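Local coordinates for maltose/maltodextrin-binding protein (Thermus thermophilus, PDB 2GH9) that binds maltotriose and probably delivers it, as a periplasmic solute-binding protein, to a sugar transporter in the cell membrane, at residues A258-G270 and S326-I338. Numbering follows the deposited sequence.
Sequences AKNPWGPFLGVQG and SKVFPLGAPMPNI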
loop_
_atom_site.group_PDB
_atom_site.type_symbol
_atom_site.label_atom_id
_atom_site.label_comp_id
_atom_site.label_asym_id
_atom_site.label_seq_id
_atom_site.Cartn_x
_atom_site.Cartn_y
_atom_site.Cartn_z
ATOM N N ALA A 258 -8.005 2.703 22.267
ATOM C CA ALA A 258 -7.743 3.752 21.279
ATOM C C ALA A 258 -8.840 4.814 21.308
ATOM O O ALA A 258 -10.023 4.503 21.269
ATOM C CB ALA A 258 -7.598 3.157 19.871
ATOM N N LYS A 259 -8.420 6.067 21.401
ATOM C CA LYS A 259 -9.335 7.214 21.446
ATOM C C LYS A 259 -9.965 7.589 20.104
ATOM O O LYS A 259 -10.996 8.265 20.074
ATOM C CB LYS A 259 -8.607 8.439 22.008
ATOM C CG LYS A 259 -7.415 8.922 21.181
ATOM C CD LYS A 259 -6.695 10.039 21.865
ATOM C CE LYS A 259 -5.706 10.701 20.919
ATOM N NZ LYS A 259 -4.811 11.693 21.611
ATOM N N ASN A 260 -9.334 7.158 19.004
ATOM C CA ASN A 260 -9.808 7.446 17.652
ATOM C C ASN A 260 -10.111 6.184 16.859
ATOM O O ASN A 260 -9.563 5.112 17.167
ATOM C CB ASN A 260 -8.782 8.309 16.924
ATOM C CG ASN A 260 -8.640 9.675 17.552
ATOM O OD1 ASN A 260 -9.563 10.155 18.214
ATOM N ND2 ASN A 260 -7.501 10.304 17.357
ATOM N N PRO A 261 -10.992 6.290 15.842
ATOM C CA PRO A 261 -11.200 5.106 15.017
ATOM C C PRO A 261 -9.950 4.587 14.278
ATOM O O PRO A 261 -9.025 5.348 13.973
ATOM C CB PRO A 261 -12.309 5.545 14.041
ATOM C CG PRO A 261 -13.018 6.650 14.774
ATOM C CD PRO A 261 -11.889 7.394 15.431
ATOM N N TRP A 262 -9.910 3.281 14.048
ATOM C CA TRP A 262 -8.954 2.709 13.125
ATOM C C TRP A 262 -9.037 3.444 11.764
ATOM O O TRP A 262 -10.124 3.702 11.262
ATOM C CB TRP A 262 -9.200 1.226 12.932
ATOM C CG TRP A 262 -8.310 0.593 11.881
ATOM C CD1 TRP A 262 -7.063 0.072 12.074
ATOM C CD2 TRP A 262 -8.629 0.355 10.497
ATOM N NE1 TRP A 262 -6.572 -0.429 10.904
ATOM C CE2 TRP A 262 -7.500 -0.262 9.914
ATOM C CE3 TRP A 262 -9.738 0.643 9.684
ATOM C CZ2 TRP A 262 -7.462 -0.635 8.565
ATOM C CZ3 TRP A 262 -9.688 0.291 8.321
ATOM C CH2 TRP A 262 -8.570 -0.352 7.788
ATOM N N GLY A 263 -7.885 3.759 11.184
ATOM C CA GLY A 263 -7.819 4.305 9.826
ATOM C C GLY A 263 -6.479 3.986 9.187
ATOM O O GLY A 263 -5.427 4.332 9.742
ATOM N N PRO A 264 -6.494 3.354 8.008
ATOM C CA PRO A 264 -5.241 2.942 7.353
ATOM C C PRO A 264 -4.586 4.052 6.521
ATOM O O PRO A 264 -5.228 5.052 6.245
ATOM C CB PRO A 264 -5.719 1.825 6.411
ATOM C CG PRO A 264 -7.093 2.334 5.969
ATOM C CD PRO A 264 -7.681 2.987 7.200
ATOM N N PHE A 265 -3.333 3.837 6.101
ATOM C CA PHE A 265 -2.745 4.607 5.014
ATOM C C PHE A 265 -3.528 4.404 3.712
ATOM O O PHE A 265 -3.971 3.301 3.408
ATOM C CB PHE A 265 -1.293 4.191 4.732
ATOM C CG PHE A 265 -0.263 4.746 5.689
ATOM C CD1 PHE A 265 -0.199 6.105 5.967
ATOM C CD2 PHE A 265 0.702 3.903 6.239
ATOM C CE1 PHE A 265 0.788 6.625 6.799
ATOM C CE2 PHE A 265 1.707 4.417 7.072
ATOM C CZ PHE A 265 1.739 5.784 7.357
ATOM N N LEU A 266 -3.687 5.486 2.959
ATOM C CA LEU A 266 -4.111 5.442 1.574
ATOM C C LEU A 266 -2.836 5.501 0.760
ATOM O O LEU A 266 -1.913 6.274 1.062
ATOM C CB LEU A 266 -5.072 6.593 1.236
ATOM C CG LEU A 266 -6.286 6.680 2.176
ATOM C CD1 LEU A 266 -7.100 7.955 1.970
ATOM C CD2 LEU A 266 -7.193 5.455 2.044
ATOM N N GLY A 267 -2.745 4.609 -0.206
ATOM C CA GLY A 267 -1.601 4.539 -1.078
ATOM C C GLY A 267 -2.106 4.765 -2.474
ATOM O O GLY A 267 -3.172 4.287 -2.822
ATOM N N VAL A 268 -1.334 5.494 -3.267
ATOM C CA VAL A 268 -1.617 5.645 -4.679
ATOM C C VAL A 268 -0.492 4.997 -5.456
ATOM O O VAL A 268 0.690 5.318 -5.249
ATOM C CB VAL A 268 -1.785 7.124 -5.087
ATOM C CG1 VAL A 268 -2.130 7.213 -6.543
ATOM C CG2 VAL A 268 -2.843 7.792 -4.233
ATOM N N GLN A 269 -0.865 4.064 -6.331
ATOM C CA GLN A 269 0.071 3.456 -7.250
ATOM C C GLN A 269 0.037 4.224 -8.573
ATOM O O GLN A 269 -1.031 4.496 -9.101
ATOM C CB GLN A 269 -0.284 1.995 -7.487
ATOM C CG GLN A 269 -0.182 1.105 -6.251
ATOM C CD GLN A 269 1.219 0.587 -5.970
ATOM O OE1 GLN A 269 2.042 0.441 -6.869
ATOM N NE2 GLN A 269 1.488 0.294 -4.703
ATOM N N GLY A 270 1.213 4.538 -9.105
ATOM C CA GLY A 270 1.304 5.253 -10.377
ATOM C C GLY A 270 2.430 4.777 -11.250
ATOM O O GLY A 270 3.408 4.138 -10.779
ATOM N N SER A 326 -14.693 1.971 -0.771
ATOM C CA SER A 326 -15.263 3.320 -0.628
ATOM C C SER A 326 -15.706 3.628 0.805
ATOM O O SER A 326 -15.844 4.787 1.194
ATOM C CB SER A 326 -16.450 3.536 -1.600
ATOM O OG SER A 326 -17.710 3.166 -1.024
ATOM N N LYS A 327 -15.928 2.591 1.599
ATOM C CA LYS A 327 -16.309 2.764 2.975
ATOM C C LYS A 327 -15.079 2.751 3.887
ATOM O O LYS A 327 -15.174 3.104 5.055
ATOM C CB LYS A 327 -17.324 1.681 3.362
ATOM C CG LYS A 327 -18.718 1.862 2.664
ATOM C CD LYS A 327 -19.476 3.066 3.267
ATOM C CE LYS A 327 -20.566 3.684 2.318
ATOM N NZ LYS A 327 -20.020 4.600 1.259
ATOM N N VAL A 328 -13.933 2.347 3.341
ATOM C CA VAL A 328 -12.682 2.278 4.088
ATOM C C VAL A 328 -11.819 3.507 3.819
ATOM O O VAL A 328 -11.259 4.082 4.753
ATOM C CB VAL A 328 -11.894 0.963 3.774
ATOM C CG1 VAL A 328 -10.510 0.991 4.428
ATOM C CG2 VAL A 328 -12.676 -0.259 4.204
ATOM N N PHE A 329 -11.719 3.941 2.558
ATOM C CA PHE A 329 -10.819 5.060 2.238
ATOM C C PHE A 329 -11.040 6.334 3.037
ATOM O O PHE A 329 -10.080 6.983 3.421
ATOM C CB PHE A 329 -10.823 5.408 0.737
ATOM C CG PHE A 329 -10.188 4.354 -0.158
ATOM C CD1 PHE A 329 -9.433 3.297 0.355
ATOM C CD2 PHE A 329 -10.339 4.451 -1.533
ATOM C CE1 PHE A 329 -8.866 2.359 -0.491
ATOM C CE2 PHE A 329 -9.788 3.514 -2.380
ATOM C CZ PHE A 329 -9.030 2.472 -1.861
ATOM N N PRO A 330 -12.300 6.716 3.280
ATOM C CA PRO A 330 -12.518 7.934 4.077
ATOM C C PRO A 330 -12.033 7.881 5.522
ATOM O O PRO A 330 -11.901 8.932 6.151
ATOM C CB PRO A 330 -14.038 8.104 4.048
ATOM C CG PRO A 330 -14.465 7.381 2.824
ATOM C CD PRO A 330 -13.575 6.154 2.811
ATOM N N LEU A 331 -11.774 6.683 6.039
ATOM C CA LEU A 331 -11.214 6.537 7.388
ATOM C C LEU A 331 -9.705 6.823 7.459
ATOM O O LEU A 331 -9.163 7.094 8.535
ATOM C CB LEU A 331 -11.481 5.134 7.897
ATOM C CG LEU A 331 -12.912 4.627 7.838
ATOM C CD1 LEU A 331 -12.941 3.190 8.315
ATOM C CD2 LEU A 331 -13.895 5.530 8.616
ATOM N N GLY A 332 -9.044 6.799 6.301
ATOM C CA GLY A 332 -7.595 6.782 6.222
ATOM C C GLY A 332 -6.927 8.131 6.005
ATOM O O GLY A 332 -7.591 9.161 5.962
ATOM N N ALA A 333 -5.600 8.099 5.896
ATOM C CA ALA A 333 -4.785 9.254 5.541
ATOM C C ALA A 333 -3.781 8.832 4.475
ATOM O O ALA A 333 -3.180 7.765 4.604
ATOM C CB ALA A 333 -4.055 9.763 6.762
ATOM N N PRO A 334 -3.553 9.678 3.441
ATOM C CA PRO A 334 -2.500 9.337 2.486
ATOM C C PRO A 334 -1.125 9.274 3.138
ATOM O O PRO A 334 -0.797 10.116 3.986
ATOM C CB PRO A 334 -2.526 10.484 1.451
ATOM C CG PRO A 334 -3.745 11.252 1.692
ATOM C CD PRO A 334 -4.200 10.962 3.119
ATOM N N MET A 335 -0.324 8.293 2.736
ATOM C CA MET A 335 1.082 8.296 3.056
ATOM C C MET A 335 1.713 9.646 2.666
ATOM O O MET A 335 1.319 10.257 1.663
ATOM C CB MET A 335 1.809 7.182 2.309
ATOM C CG MET A 335 1.585 5.830 2.901
ATOM S SD MET A 335 2.564 4.591 2.141
ATOM C CE MET A 335 1.801 4.443 0.510
ATOM N N PRO A 336 2.721 10.097 3.445
ATOM C CA PRO A 336 3.506 11.218 2.983
ATOM C C PRO A 336 4.352 10.797 1.787
ATOM O O PRO A 336 4.825 9.638 1.729
ATOM C CB PRO A 336 4.438 11.529 4.168
ATOM C CG PRO A 336 3.891 10.807 5.328
ATOM C CD PRO A 336 3.210 9.589 4.732
ATOM N N ASN A 337 4.559 11.729 0.858
ATOM C CA ASN A 337 5.405 11.460 -0.285
ATOM C C ASN A 337 6.766 12.149 -0.189
ATOM O O ASN A 337 7.542 12.081 -1.115
ATOM C CB ASN A 337 4.675 11.793 -1.595
ATOM C CG ASN A 337 4.801 13.258 -2.020
ATOM O OD1 ASN A 337 5.289 14.120 -1.283
ATOM N ND2 ASN A 337 4.346 13.535 -3.237
ATOM N N ILE A 338 7.053 12.767 0.948
ATOM C CA ILE A 338 8.325 13.510 1.133
ATOM C C ILE A 338 9.531 12.585 1.237
ATOM O O ILE A 338 9.402 11.412 1.627
ATOM C CB ILE A 338 8.271 14.473 2.352
ATOM C CG1 ILE A 338 7.959 13.736 3.665
ATOM C CG2 ILE A 338 7.254 15.564 2.094
ATOM C CD1 ILE A 338 8.144 14.591 4.902
HETATM O O HOH W 1 -10.322 7.097 10.993
#
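Ala333 O is gripped twice by the strand beside it: Leu266 N donates a hydrogen bond of 2.9 Å, reaching the oxygen from above its carbonyl plane, and the CA-H of Phe265 adds a CA-H...O contact. Two further bonds flank this one. Ala333 N donates to Pro264 O, and Met335 N to Leu266 O at 3.1 Å, the latter nearly straight (166°) and in the carbonyl plane. The pattern is that of two consecutive parallel bridges, Phe265 against Ala333 and Leu266 against Pro334, by which 333-334 joins strand 265-273, probably one of the strands that link the two lobes, as in other periplasmic binding proteins. On the side of the sheet that carries Phe265 and Ala333, Met335 lays its CG over one face of the Phe265 ring, 3.8 Å from the centroid, while SD stands farther off above the same face in a Met-aromatic contact. A bend at chi3 (-70°) turns the methyl CE of Met335 back to Gly267 CA. Phe160 stacks on Phe265, and Met335 itself lines the sugar pocket beside a bound glucose unit. With alanine at Phe265, Met335 would probably lose the ring that backs its CG, and its thioether could shift beside the sugar. Leu266 points to the other side, where its CD2 meets CD1 of the Phe329 ring at 3.5 Å and its CD1 lies near Pro334 CD. Before the paired residues, Val328 CG1 touches both Pro264 CG, at 4.0 Å, and the edge of the Trp262 ring near CZ3. A water bridges the two backbones, donating to Leu331 O at 2.7 Å and, weakly, to Trp262 O, and links the 3-10 turn 329-331 to the loop before strand 265-273.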